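Local coordinates for enoyl-CoA hydratase/isomerase family protein (Bacillus anthracis, PDB 3KQF) that probably catalyses the reversible hydration of enoyl-CoA thioesters to 3-hydroxyacyl-CoA, at residues Q8-D13 and E39-I44; I44-N49 and M95-Q100; G136-T141 and G170-A175. One frame throughout, in Å; residues are numbered along the deposited sequence.

Interaction 1 (Q8-D13 and E39-I44); sequences QNISVD and EELQNI
Glu40 reaches from helix 35-49 to the backbone of Gln8 and Asn9, just before the chain enters strand 10-13, an outermost strand of the main sheet of this crotonase fold. Its CG stands beside its own backbone N (chi1 -70°), and the extended chain beyond carries the carboxylate across to the strand's entrance. Both oxygens accept on their syn sides. OE2 takes the N-H of Gln8 in a nearly straight bond, 3.0 Å from N to OE2 with 178° at the hydrogen. OE1 receives Asn9 N at 2.8 Å, and Ile10 N adds a weak, strongly bent bond to the same oxygen. Gripped by successive amides, the carboxylate has its rotation fixed, while the amides gain an acceptor where the strand begins. The Asn9 side chain crosses that of Glu40 at about a right angle, its CB lying 3.3 Å from Glu40 OE1 and its amide plane turned 44° from the carboxylate.

Further along, the contact becomes apolar. Ile10 and Glu40 slide past each other in opposite directions; Ile10 CD1 lies against the helix, 3.9 Å from Leu41 CA and 3.7 Å from Ile44 CG2. Val12, which also packs on Val20 of the adjacent strand, meets Ile44 tip to tip, with Val12 CG2 3.7 Å from Ile44 CG1.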
ATOM      1  N   GLN A   8      20.460  -6.790  32.275  1.00 27.12           N
ATOM      2  CA  GLN A   8      20.650  -5.440  32.792  1.00 26.77           C
ATOM      3  C   GLN A   8      20.101  -4.329  31.900  1.00 25.34           C
ATOM      4  O   GLN A   8      19.803  -3.245  32.389  1.00 26.06           O
ATOM      5  CB  GLN A   8      22.140  -5.169  33.034  1.00 27.51           C
ATOM      6  CG  GLN A   8      22.789  -6.043  34.096  1.00 30.86           C
ATOM      7  CD  GLN A   8      24.191  -5.577  34.443  1.00 32.35           C
ATOM      8  OE1 GLN A   8      24.708  -4.629  33.851  1.00 32.63           O
ATOM      9  NE2 GLN A   8      24.813  -6.238  35.416  1.00 35.66           N
ATOM     10  N   ASN A   9      19.991  -4.591  30.601  1.00 22.82           N
ATOM     11  CA  ASN A   9      19.546  -3.585  29.644  1.00 21.76           C
ATOM     12  C   ASN A   9      18.099  -3.763  29.167  1.00 21.73           C
ATOM     13  O   ASN A   9      17.558  -2.881  28.501  1.00 20.57           O
ATOM     14  CB  ASN A   9      20.500  -3.581  28.448  1.00 21.18           C
ATOM     15  CG  ASN A   9      21.909  -3.130  28.836  1.00 23.71           C
ATOM     16  OD1 ASN A   9      22.118  -1.980  29.219  1.00 20.63           O
ATOM     17  ND2 ASN A   9      22.873  -4.030  28.719  1.00 23.93           N
ATOM     18  N   ILE A  10      17.494  -4.904  29.474  0.60 22.24           N
ATOM     19  CA  ILE A  10      16.087  -5.125  29.147  0.60 22.17           C
ATOM     20  C   ILE A  10      15.395  -5.799  30.329  0.60 22.27           C
ATOM     21  O   ILE A  10      16.048  -6.306  31.244  0.60 21.20           O
ATOM     22  CB  ILE A  10      15.877  -5.964  27.876  0.60 22.45           C
ATOM     23  CG1 ILE A  10      16.359  -7.397  28.078  0.60 21.69           C
ATOM     24  CG2 ILE A  10      16.563  -5.322  26.657  0.60 23.68           C
ATOM     25  CD1 ILE A  10      16.118  -8.255  26.855  0.60 20.00           C
ATOM     26  N   SER A  11      14.069  -5.768  30.304  1.00 21.94           N
ATOM     27  CA  SER A  11      13.239  -6.381  31.332  1.00 22.67           C
ATOM     28  C   SER A  11      12.295  -7.318  30.602  1.00 21.82           C
ATOM     29  O   SER A  11      11.835  -6.998  29.513  1.00 20.05           O
ATOM     30  CB  SER A  11      12.414  -5.329  32.073  1.00 23.88           C
ATOM     31  OG  SER A  11      13.234  -4.391  32.735  1.00 27.64           O
ATOM     32  N   VAL A  12      12.044  -8.496  31.162  1.00 20.58           N
ATOM     33  CA  VAL A  12      11.106  -9.433  30.535  1.00 20.73           C
ATOM     34  C   VAL A  12      10.047  -9.753  31.570  1.00 20.71           C
ATOM     35  O   VAL A  12      10.385 -10.109  32.694  1.00 18.78           O
ATOM     36  CB  VAL A  12      11.789 -10.728  30.082  1.00 22.19           C
ATOM     37  CG1 VAL A  12      10.763 -11.695  29.492  1.00 24.07           C
ATOM     38  CG2 VAL A  12      12.861 -10.443  29.066  1.00 21.32           C
ATOM     39  N   ASP A  13       8.775  -9.588  31.210  1.00 19.58           N
ATOM     40  CA  ASP A  13       7.676  -9.854  32.140  1.00 20.15           C
ATOM     41  C   ASP A  13       6.616 -10.784  31.537  1.00 20.40           C
ATOM     42  O   ASP A  13       6.001 -10.464  30.493  1.00 16.32           O
ATOM     43  CB  ASP A  13       7.027  -8.547  32.590  1.00 20.86           C
ATOM     44  CG  ASP A  13       5.949  -8.755  33.655  1.00 25.07           C
ATOM     45  OD1 ASP A  13       5.869  -9.855  34.255  1.00 30.38           O
ATOM     46  OD2 ASP A  13       5.181  -7.805  33.903  1.00 29.79           O
ATOM     47  N   GLU A  39      22.678  -7.754  22.363  1.00 20.87           N
ATOM     48  CA  GLU A  39      23.058  -9.117  22.789  1.00 21.29           C
ATOM     49  C   GLU A  39      21.973  -9.748  23.673  1.00 21.13           C
ATOM     50  O   GLU A  39      21.555 -10.885  23.438  1.00 19.01           O
ATOM     51  CB  GLU A  39      24.387  -9.082  23.558  1.00 22.16           C
ATOM     52  CG  GLU A  39      24.810 -10.402  24.223  1.00 26.60           C
ATOM     53  CD  GLU A  39      25.144 -11.500  23.237  1.00 32.32           C
ATOM     54  OE1 GLU A  39      25.306 -11.203  22.029  1.00 38.96           O
ATOM     55  OE2 GLU A  39      25.266 -12.665  23.679  1.00 36.15           O
ATOM     56  N   GLU A  40      21.532  -9.009  24.691  1.00 20.88           N
ATOM     57  CA  GLU A  40      20.479  -9.489  25.600  1.00 21.44           C
ATOM     58  C   GLU A  40      19.147  -9.718  24.892  1.00 20.31           C
ATOM     59  O   GLU A  40      18.436 -10.702  25.176  1.00 18.86           O
ATOM     60  CB  GLU A  40      20.276  -8.520  26.774  1.00 21.65           C
ATOM     61  CG  GLU A  40      21.420  -8.499  27.746  1.00 23.74           C
ATOM     62  CD  GLU A  40      21.199  -7.576  28.929  1.00 26.32           C
ATOM     63  OE1 GLU A  40      20.209  -6.825  28.940  1.00 27.83           O
ATOM     64  OE2 GLU A  40      22.023  -7.621  29.874  1.00 28.31           O
ATOM     65  N   LEU A  41      18.799  -8.805  23.991  1.00 19.11           N
ATOM     66  CA  LEU A  41      17.565  -8.907  23.251  1.00 19.21           C
ATOM     67  C   LEU A  41      17.594 -10.140  22.343  1.00 19.82           C
ATOM     68  O   LEU A  41      16.634 -10.891  22.300  1.00 19.78           O
ATOM     69  CB  LEU A  41      17.290  -7.609  22.478  1.00 19.62           C
ATOM     70  CG  LEU A  41      15.939  -7.464  21.792  1.00 20.54           C
ATOM     71  CD1 LEU A  41      14.761  -7.755  22.737  1.00 19.56           C
ATOM     72  CD2 LEU A  41      15.838  -6.042  21.214  1.00 18.82           C
ATOM     73  N   GLN A  42      18.705 -10.374  21.645  1.00 19.18           N
ATOM     74  CA  GLN A  42      18.822 -11.559  20.797  1.00 19.05           C
ATOM     75  C   GLN A  42      18.684 -12.854  21.608  1.00 19.39           C
ATOM     76  O   GLN A  42      18.074 -13.805  21.150  1.00 18.28           O
ATOM     77  CB  GLN A  42      20.146 -11.569  20.029  1.00 19.52           C
ATOM     78  CG  GLN A  42      20.283 -10.472  18.961  1.00 20.15           C
ATOM     79  CD  GLN A  42      21.579 -10.583  18.163  1.00 23.80           C
ATOM     80  OE1 GLN A  42      22.411 -11.439  18.434  1.00 26.99           O
ATOM     81  NE2 GLN A  42      21.752  -9.704  17.174  1.00 22.95           N
ATOM     82  N   ASN A  43      19.276 -12.894  22.800  1.00 19.60           N
ATOM     83  CA  ASN A  43      19.198 -14.087  23.647  1.00 20.42           C
ATOM     84  C   ASN A  43      17.752 -14.369  24.079  1.00 19.93           C
ATOM     85  O   ASN A  43      17.314 -15.513  24.050  1.00 19.95           O
ATOM     86  CB  ASN A  43      20.121 -13.957  24.866  1.00 20.94           C
ATOM     87  CG  ASN A  43      21.600 -13.874  24.482  1.00 24.24           C
ATOM     88  OD1 ASN A  43      21.982 -14.183  23.356  1.00 31.11           O
ATOM     89  ND2 ASN A  43      22.438 -13.472  25.434  1.00 27.68           N
ATOM     90  N   ILE A  44      17.014 -13.332  24.479  0.50 20.22           N
ATOM     91  CA  ILE A  44      15.620 -13.524  24.897  0.50 20.80           C
ATOM     92  C   ILE A  44      14.748 -13.878  23.685  0.50 20.54           C
ATOM     93  O   ILE A  44      13.837 -14.690  23.800  0.50 20.85           O
ATOM     94  CB  ILE A  44      15.037 -12.307  25.651  0.50 21.45           C
ATOM     95  CG1 ILE A  44      13.603 -12.606  26.111  0.50 21.69           C
ATOM     96  CG2 ILE A  44      15.041 -11.077  24.782  0.50 21.89           C
ATOM     97  CD1 ILE A  44      13.479 -13.787  27.036  0.50 23.16           C
TER

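Interaction 2 (I44-N49 and M95-Q100); sequences ILTQIN and MEMVEQ
Met97 O, a carbonyl near the end of helix 81-99, accepts a hydrogen bond of 2.6 Å from a water, water 1, whose other proton is turned toward helix 35-49. There it makes a weak bond to Asn49 OD1, 3.3 Å from the water oxygen, so a single solvent molecule bridges the two helices beside their apolar interface; no direct hydrogen bond joins the two segments.

The apolar part is carried by Met97, present as selenomethionine, and by Leu45. The Met97 chain runs out extended to its selenium and then bends, chi3 of 62° setting CE to one side. This methyl settles against the neighbouring helix, 3.7 Å from Leu45 CB and 3.5 Å from Thr46 OG1. That hydroxyl has its polar partner within its own helix, the carbonyl O of Gln42, and meets the methyl in van der Waals contact. Leu45 and Met97 cross obliquely; Leu45 CD1 reaches Val98 CG2 at 3.8 Å and lies 4.0 Å from Met97 CB, so that each of the two long side chains rests on the base of the other.

Leu101, in the loop that follows, packs on both Leu45 and Asn49, while Val98 also meets Ala123 of helix 116-123. The helix segments run nearly parallel, 20° apart with axes 10.1 Å from each other, as expected of the helices of successive right-handed beta-alpha-beta crossovers, here joining parallel strands 19-24, 56-61 and 105-109 of the crotonase core.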
ATOM      1  N   ILE A  44      17.014 -13.332  24.479  0.50 20.22           N
ATOM      2  CA  ILE A  44      15.620 -13.524  24.897  0.50 20.80           C
ATOM      3  C   ILE A  44      14.748 -13.878  23.685  0.50 20.54           C
ATOM      4  O   ILE A  44      13.837 -14.690  23.800  0.50 20.85           O
ATOM      5  CB  ILE A  44      15.037 -12.307  25.651  0.50 21.45           C
ATOM      6  CG1 ILE A  44      13.603 -12.606  26.111  0.50 21.69           C
ATOM      7  CG2 ILE A  44      15.041 -11.077  24.782  0.50 21.89           C
ATOM      8  CD1 ILE A  44      13.479 -13.787  27.036  0.50 23.16           C
ATOM      9  N   LEU A  45      15.031 -13.275  22.530  1.00 19.69           N
ATOM     10  CA  LEU A  45      14.278 -13.608  21.303  1.00 19.55           C
ATOM     11  C   LEU A  45      14.451 -15.112  20.958  1.00 19.06           C
ATOM     12  O   LEU A  45      13.499 -15.769  20.538  1.00 18.59           O
ATOM     13  CB  LEU A  45      14.700 -12.703  20.151  1.00 19.37           C
ATOM     14  CG  LEU A  45      14.231 -11.242  20.297  1.00 21.10           C
ATOM     15  CD1 LEU A  45      14.846 -10.339  19.237  1.00 21.81           C
ATOM     16  CD2 LEU A  45      12.702 -11.141  20.261  1.00 23.64           C
ATOM     17  N   THR A  46      15.656 -15.647  21.168  1.00 19.23           N
ATOM     18  CA  THR A  46      15.941 -17.076  20.916  1.00 19.98           C
ATOM     19  C   THR A  46      15.134 -17.968  21.842  1.00 20.17           C
ATOM     20  O   THR A  46      14.690 -19.044  21.441  1.00 20.61           O
ATOM     21  CB  THR A  46      17.433 -17.406  21.092  1.00 20.04           C
ATOM     22  OG1 THR A  46      18.199 -16.596  20.207  1.00 21.13           O
ATOM     23  CG2 THR A  46      17.731 -18.891  20.799  1.00 21.38           C
ATOM     24  N   GLN A  47      14.962 -17.532  23.085  1.00 20.24           N
ATOM     25  CA  GLN A  47      14.181 -18.289  24.062  1.00 20.30           C
ATOM     26  C   GLN A  47      12.688 -18.278  23.685  1.00 18.84           C
ATOM     27  O   GLN A  47      12.058 -19.318  23.584  1.00 19.97           O
ATOM     28  CB  GLN A  47      14.413 -17.713  25.468  1.00 20.65           C
ATOM     29  CG  GLN A  47      13.668 -18.427  26.590  1.00 24.81           C
ATOM     30  CD  GLN A  47      14.200 -18.071  27.985  1.00 29.97           C
ATOM     31  OE1 GLN A  47      14.952 -17.104  28.156  1.00 31.98           O
ATOM     32  NE2 GLN A  47      13.803 -18.859  28.987  1.00 29.63           N
ATOM     33  N   ILE A  48      12.145 -17.095  23.438  1.00 19.26           N
ATOM     34  CA  ILE A  48      10.733 -16.941  23.069  1.00 19.07           C
ATOM     35  C   ILE A  48      10.380 -17.703  21.782  1.00 19.26           C
ATOM     36  O   ILE A  48       9.289 -18.274  21.663  1.00 18.81           O
ATOM     37  CB  ILE A  48      10.367 -15.451  22.937  1.00 19.02           C
ATOM     38  CG1 ILE A  48      10.498 -14.767  24.301  1.00 20.28           C
ATOM     39  CG2 ILE A  48       8.933 -15.301  22.402  1.00 22.74           C
ATOM     40  CD1 ILE A  48      10.508 -13.238  24.235  1.00 20.62           C
ATOM     41  N   ASN A  49      11.330 -17.756  20.849  1.00 19.58           N
ATOM     42  CA  ASN A  49      11.149 -18.475  19.601  1.00 21.15           C
ATOM     43  C   ASN A  49      10.738 -19.955  19.828  1.00 21.56           C
ATOM     44  O   ASN A  49      10.004 -20.530  19.017  1.00 21.77           O
ATOM     45  CB  ASN A  49      12.443 -18.381  18.769  1.00 21.55           C
ATOM     46  CG  ASN A  49      12.249 -18.791  17.341  1.00 24.96           C
ATOM     47  OD1 ASN A  49      11.662 -18.046  16.553  1.00 26.62           O
ATOM     48  ND2 ASN A  49      12.822 -19.931  16.963  1.00 25.54           N
HETATM   49  N   MSE A  95      16.395  -7.124  14.268  1.00 12.25           N
HETATM   50  CA  MSE A  95      15.123  -6.820  13.621  1.00 13.77           C
HETATM   51  C   MSE A  95      14.554  -8.072  12.931  1.00 12.67           C
HETATM   52  O   MSE A  95      13.368  -8.354  13.031  1.00 10.22           O
HETATM   53  CB  MSE A  95      15.256  -5.702  12.587  1.00 15.00           C
HETATM   54  CG  MSE A  95      15.891  -4.421  13.086  1.00 18.67           C
HETATM   55 SE   MSE A  95      15.054  -3.774  14.705  1.00 24.75          SE
HETATM   56  CE  MSE A  95      16.055  -2.132  15.006  1.00 28.98           C
ATOM     57  N   GLU A  96      15.397  -8.810  12.224  1.00 12.04           N
ATOM     58  CA  GLU A  96      14.957 -10.033  11.557  1.00 12.46           C
ATOM     59  C   GLU A  96      14.424 -11.050  12.555  1.00 12.28           C
ATOM     60  O   GLU A  96      13.434 -11.713  12.293  1.00 12.62           O
ATOM     61  CB  GLU A  96      16.089 -10.646  10.745  1.00 13.79           C
ATOM     62  CG  GLU A  96      16.494  -9.760   9.595  1.00 19.32           C
ATOM     63  CD  GLU A  96      17.705 -10.268   8.866  1.00 24.84           C
ATOM     64  OE1 GLU A  96      18.659 -10.738   9.536  1.00 25.96           O
ATOM     65  OE2 GLU A  96      17.717 -10.150   7.623  1.00 34.63           O
HETATM   66  N   MSE A  97      15.081 -11.166  13.706  1.00 11.65           N
HETATM   67  CA  MSE A  97      14.637 -12.113  14.727  1.00 11.38           C
HETATM   68  C   MSE A  97      13.268 -11.736  15.302  1.00 11.85           C
HETATM   69  O   MSE A  97      12.454 -12.621  15.601  1.00 11.32           O
HETATM   70  CB  MSE A  97      15.686 -12.238  15.833  1.00 11.92           C
HETATM   71  CG  MSE A  97      17.020 -12.802  15.370  1.00 15.63           C
HETATM   72 SE   MSE A  97      18.310 -12.855  16.858  1.00 21.15          SE
HETATM   73  CE  MSE A  97      17.312 -14.061  17.940  1.00 17.32           C
ATOM     74  N   VAL A  98      13.012 -10.430  15.459  1.00 10.90           N
ATOM     75  CA  VAL A  98      11.702  -9.962  15.950  1.00 11.61           C
ATOM     76  C   VAL A  98      10.650 -10.314  14.925  1.00 11.86           C
ATOM     77  O   VAL A  98       9.613 -10.895  15.247  1.00 12.43           O
ATOM     78  CB  VAL A  98      11.654  -8.416  16.138  1.00 10.27           C
ATOM     79  CG1 VAL A  98      10.184  -7.945  16.381  1.00  9.37           C
ATOM     80  CG2 VAL A  98      12.566  -7.982  17.253  1.00 12.26           C
ATOM     81  N   GLU A  99      10.941  -9.985  13.673  0.60 12.37           N
ATOM     82  CA  GLU A  99      10.013 -10.199  12.589  0.60 13.50           C
ATOM     83  C   GLU A  99       9.682 -11.676  12.402  0.60 14.17           C
ATOM     84  O   GLU A  99       8.525 -12.019  12.164  0.60 14.91           O
ATOM     85  CB  GLU A  99      10.579  -9.598  11.302  0.60 13.38           C
ATOM     86  CG  GLU A  99       9.564  -9.409  10.217  0.60 14.47           C
ATOM     87  CD  GLU A  99      10.091  -8.564   9.076  0.60 14.97           C
ATOM     88  OE1 GLU A  99       9.414  -7.569   8.714  0.60 14.57           O
ATOM     89  OE2 GLU A  99      11.193  -8.866   8.567  0.60 14.19           O
ATOM     90  N   GLN A 100      10.684 -12.539  12.548  1.00 13.84           N
ATOM     91  CA  GLN A 100      10.501 -13.986  12.379  1.00 14.63           C
ATOM     92  C   GLN A 100      10.037 -14.808  13.582  1.00 14.28           C
ATOM     93  O   GLN A 100       9.930 -16.027  13.478  1.00 13.89           O
ATOM     94  CB  GLN A 100      11.768 -14.576  11.775  1.00 15.49           C
ATOM     95  CG  GLN A 100      12.046 -14.009  10.388  1.00 18.25           C
ATOM     96  CD  GLN A 100      13.395 -14.418   9.838  1.00 24.38           C
ATOM     97  OE1 GLN A 100      14.099 -15.225  10.440  1.00 31.29           O
ATOM     98  NE2 GLN A 100      13.773 -13.845   8.691  1.00 27.21           N
TER
HETATM   99  O   HOH W   1      12.969 -15.188  15.547  1.00 20.22           O

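Interaction 3 (G136-T141 and G170-A175); sequences GLTETT and GRRISA
A positive phi of 67° at Gly170 ends helix 160-169 and sets Gly170 CA against Leu137 O, with Gly170 O near Thr138. Thr138 OG1 lies between its backbone N and carbonyl carbon (chi1 54°), which leaves CG2 anti to the carbonyl carbon, and this methyl lies 3.6 Å from Gly170 O. A CB on Gly170 would clash with Thr141 CG2, and its absence allows Gly170 CA to lie 4.1 Å from Thr138 CA. The same CA points a hydrogen at Leu137 O in a CA-H...O contact of 3.3 Å between CA and O. Gly136 CA lies 3.8 Å from Arg171 O; a CB there would run into that oxygen and, at this residue's backbone angles, into the preceding carbonyl O.

Water 2, rather than a direct hydrogen bond, connects the backbones, accepting from Leu137 N at 2.8 Å and sitting close to Arg171 O, toward which it can donate, although it has more acceptors nearby than protons to give.

The turn at 138-141 is braced from within. Thr138 O accepts both Thr141 N, at 3.0 Å, and Thr141 OG1, at 2.7 Å, the hydroxyl arriving in the carbonyl plane. This double grip orients Thr141, whose CG2 faces Gly170. Thr140 OG1 is hydrogen-bonded to Ile167 O, tying the 3-10 turn to helix 160-169.

Arg171 leads away, with Ile173 CG2 over one guanidinium face, offset toward the rim, and a salt bridge to Glu165. Thr141 O accepts from Tyr262 of the second subunit. Leu137 packs on helices 160-169 and 116-123. Strand 173-174, leading into helix 175-181, pairs antiparallel with strand 134-136, itself flanked on its other side by strand 112-114.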
ATOM      1  N   GLY A 136      10.025   8.678  13.382  1.00 16.02           N
ATOM      2  CA  GLY A 136      10.716   9.164  12.201  1.00 15.69           C
ATOM      3  C   GLY A 136      11.994   8.412  11.941  1.00 15.10           C
ATOM      4  O   GLY A 136      12.593   7.842  12.859  1.00 15.72           O
ATOM      5  N   LEU A 137      12.413   8.423  10.687  1.00 14.65           N
ATOM      6  CA  LEU A 137      13.685   7.832  10.296  1.00 14.73           C
ATOM      7  C   LEU A 137      14.591   9.017  10.049  1.00 14.64           C
ATOM      8  O   LEU A 137      14.632   9.570   8.948  1.00 15.34           O
ATOM      9  CB  LEU A 137      13.553   6.945   9.071  1.00 16.11           C
ATOM     10  CG  LEU A 137      12.827   5.624   9.308  1.00 17.28           C
ATOM     11  CD1 LEU A 137      12.668   4.859   8.025  1.00 19.20           C
ATOM     12  CD2 LEU A 137      13.596   4.783  10.319  1.00 18.73           C
ATOM     13  N   THR A 138      15.360   9.360  11.074  1.00 16.32           N
ATOM     14  CA  THR A 138      16.215  10.548  11.079  1.00 17.26           C
ATOM     15  C   THR A 138      17.598  10.341  10.473  1.00 17.61           C
ATOM     16  O   THR A 138      18.382  11.287  10.417  1.00 18.35           O
ATOM     17  CB  THR A 138      16.414  11.021  12.526  1.00 19.55           C
ATOM     18  OG1 THR A 138      16.903   9.918  13.299  1.00 21.07           O
ATOM     19  CG2 THR A 138      15.077  11.536  13.144  1.00 19.10           C
ATOM     20  N   GLU A 139      17.876   9.125   9.996  1.00 15.73           N
ATOM     21  CA  GLU A 139      19.199   8.766   9.462  1.00 16.38           C
ATOM     22  C   GLU A 139      19.883   9.745   8.467  1.00 14.54           C
ATOM     23  O   GLU A 139      21.063  10.063   8.628  1.00 16.02           O
ATOM     24  CB  GLU A 139      19.174   7.338   8.877  1.00 16.90           C
ATOM     25  CG  GLU A 139      19.053   6.217   9.930  1.00 19.35           C
ATOM     26  CD  GLU A 139      17.626   5.923  10.419  1.00 25.61           C
ATOM     27  OE1 GLU A 139      16.716   6.746  10.221  1.00 23.72           O
ATOM     28  OE2 GLU A 139      17.411   4.819  10.991  1.00 27.13           O
ATOM     29  N   THR A 140      19.160  10.251   7.474  1.00 15.12           N
ATOM     30  CA  THR A 140      19.778  11.126   6.482  1.00 14.24           C
ATOM     31  C   THR A 140      20.274  12.443   7.101  1.00 15.97           C
ATOM     32  O   THR A 140      21.176  13.067   6.551  1.00 15.97           O
ATOM     33  CB  THR A 140      18.863  11.415   5.276  1.00 14.06           C
ATOM     34  OG1 THR A 140      17.648  12.002   5.763  1.00 14.90           O
ATOM     35  CG2 THR A 140      18.591  10.086   4.434  1.00 13.34           C
ATOM     36  N   THR A 141      19.698  12.855   8.243  1.00 16.40           N
ATOM     37  CA  THR A 141      20.168  14.082   8.939  1.00 15.71           C
ATOM     38  C   THR A 141      21.550  13.852   9.584  1.00 16.08           C
ATOM     39  O   THR A 141      22.195  14.801  10.018  1.00 16.35           O
ATOM     40  CB  THR A 141      19.178  14.596  10.026  1.00 15.75           C
ATOM     41  OG1 THR A 141      19.222  13.759  11.196  1.00 17.00           O
ATOM     42  CG2 THR A 141      17.752  14.707   9.466  1.00 16.83           C
ATOM     43  N   GLY A 170      14.027  13.210   6.801  1.00 16.60           N
ATOM     44  CA  GLY A 170      14.440  12.748   8.135  1.00 16.50           C
ATOM     45  C   GLY A 170      13.637  13.438   9.225  1.00 17.15           C
ATOM     46  O   GLY A 170      14.085  13.541  10.363  1.00 17.59           O
ATOM     47  N   ARG A 171      12.440  13.902   8.876  1.00 16.71           N
ATOM     48  CA  ARG A 171      11.616  14.659   9.817  1.00 17.34           C
ATOM     49  C   ARG A 171      10.910  13.810  10.860  1.00 16.44           C
ATOM     50  O   ARG A 171      10.621  12.632  10.631  1.00 17.60           O
ATOM     51  CB  ARG A 171      10.608  15.531   9.069  1.00 17.74           C
ATOM     52  CG  ARG A 171       9.418  14.777   8.457  1.00 16.87           C
ATOM     53  CD  ARG A 171       8.618  15.648   7.508  1.00 19.47           C
ATOM     54  NE  ARG A 171       7.445  14.952   6.988  1.00 15.18           N
ATOM     55  CZ  ARG A 171       6.224  15.017   7.525  1.00 14.06           C
ATOM     56  NH1 ARG A 171       5.977  15.793   8.578  1.00 17.43           N
ATOM     57  NH2 ARG A 171       5.231  14.309   6.994  1.00 17.46           N
ATOM     58  N   ARG A 172      10.641  14.420  12.015  1.00 17.28           N
ATOM     59  CA  ARG A 172       9.936  13.744  13.093  1.00 17.83           C
ATOM     60  C   ARG A 172       8.447  14.042  12.939  1.00 17.29           C
ATOM     61  O   ARG A 172       8.055  15.180  12.629  1.00 14.55           O
ATOM     62  CB  ARG A 172      10.364  14.237  14.475  1.00 19.74           C
ATOM     63  CG  ARG A 172      11.808  14.099  14.831  1.00 20.60           C
ATOM     64  CD  ARG A 172      11.954  14.527  16.294  1.00 24.95           C
ATOM     65  NE  ARG A 172      13.315  14.427  16.793  1.00 29.86           N
ATOM     66  CZ  ARG A 172      13.642  14.462  18.085  1.00 27.29           C
ATOM     67  NH1 ARG A 172      12.709  14.539  19.017  1.00 27.64           N
ATOM     68  NH2 ARG A 172      14.908  14.367  18.445  1.00 33.15           N
ATOM     69  N   ILE A 173       7.622  13.031  13.200  1.00 15.61           N
ATOM     70  CA  ILE A 173       6.181  13.177  13.086  1.00 15.24           C
ATOM     71  C   ILE A 173       5.497  12.743  14.389  1.00 15.79           C
ATOM     72  O   ILE A 173       6.045  11.938  15.151  1.00 16.53           O
ATOM     73  CB  ILE A 173       5.658  12.388  11.882  1.00 15.52           C
ATOM     74  CG1 ILE A 173       5.817  10.871  12.106  1.00 15.77           C
ATOM     75  CG2 ILE A 173       6.416  12.827  10.583  1.00 16.41           C
ATOM     76  CD1 ILE A 173       5.227  10.032  10.988  1.00 18.82           C
ATOM     77  N   SER A 174       4.326  13.308  14.660  1.00 15.40           N
ATOM     78  CA  SER A 174       3.570  12.990  15.864  1.00 15.95           C
ATOM     79  C   SER A 174       2.895  11.640  15.722  1.00 16.57           C
ATOM     80  O   SER A 174       2.775  11.114  14.637  1.00 13.57           O
ATOM     81  CB  SER A 174       2.483  14.019  16.097  1.00 15.87           C
ATOM     82  OG  SER A 174       1.503  13.956  15.068  1.00 14.22           O
ATOM     83  N   ALA A 175       2.377  11.132  16.831  1.00 17.73           N
ATOM     84  CA  ALA A 175       1.660   9.861  16.813  1.00 18.34           C
ATOM     85  C   ALA A 175       0.411   9.975  15.933  1.00 17.95           C
ATOM     86  O   ALA A 175       0.033   9.024  15.253  1.00 17.24           O
ATOM     87  CB  ALA A 175       1.274   9.480  18.228  1.00 18.15           C
TER
HETATM   88  O   HOH W   2      11.324  10.427   9.095  1.00 12.50           O

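From the N terminus, interaction 1 comes first, packing helix 35-49 against strand 10-13 and closing a loop that contains strand 19-24. Interaction 2 follows in series, starting from the same helix at the shared Ile44; its loop takes in strand 56-61 and ends on helix 81-99. The two also touch, Gln42 O lying 3.3 Å from Met97 CE, so strand 10-13, helix 35-49 and helix 81-99 are joined in sequence. Interaction 3 closes last, around helices 150-158 and 160-169; it ties the loop after strand 134-136 to the segment from the end of helix 160-169 to strand 173-174, on the opposite side of the chain's centre from interaction 2. None nests or crosses; interactions 2 and 3 both reach the second subunit.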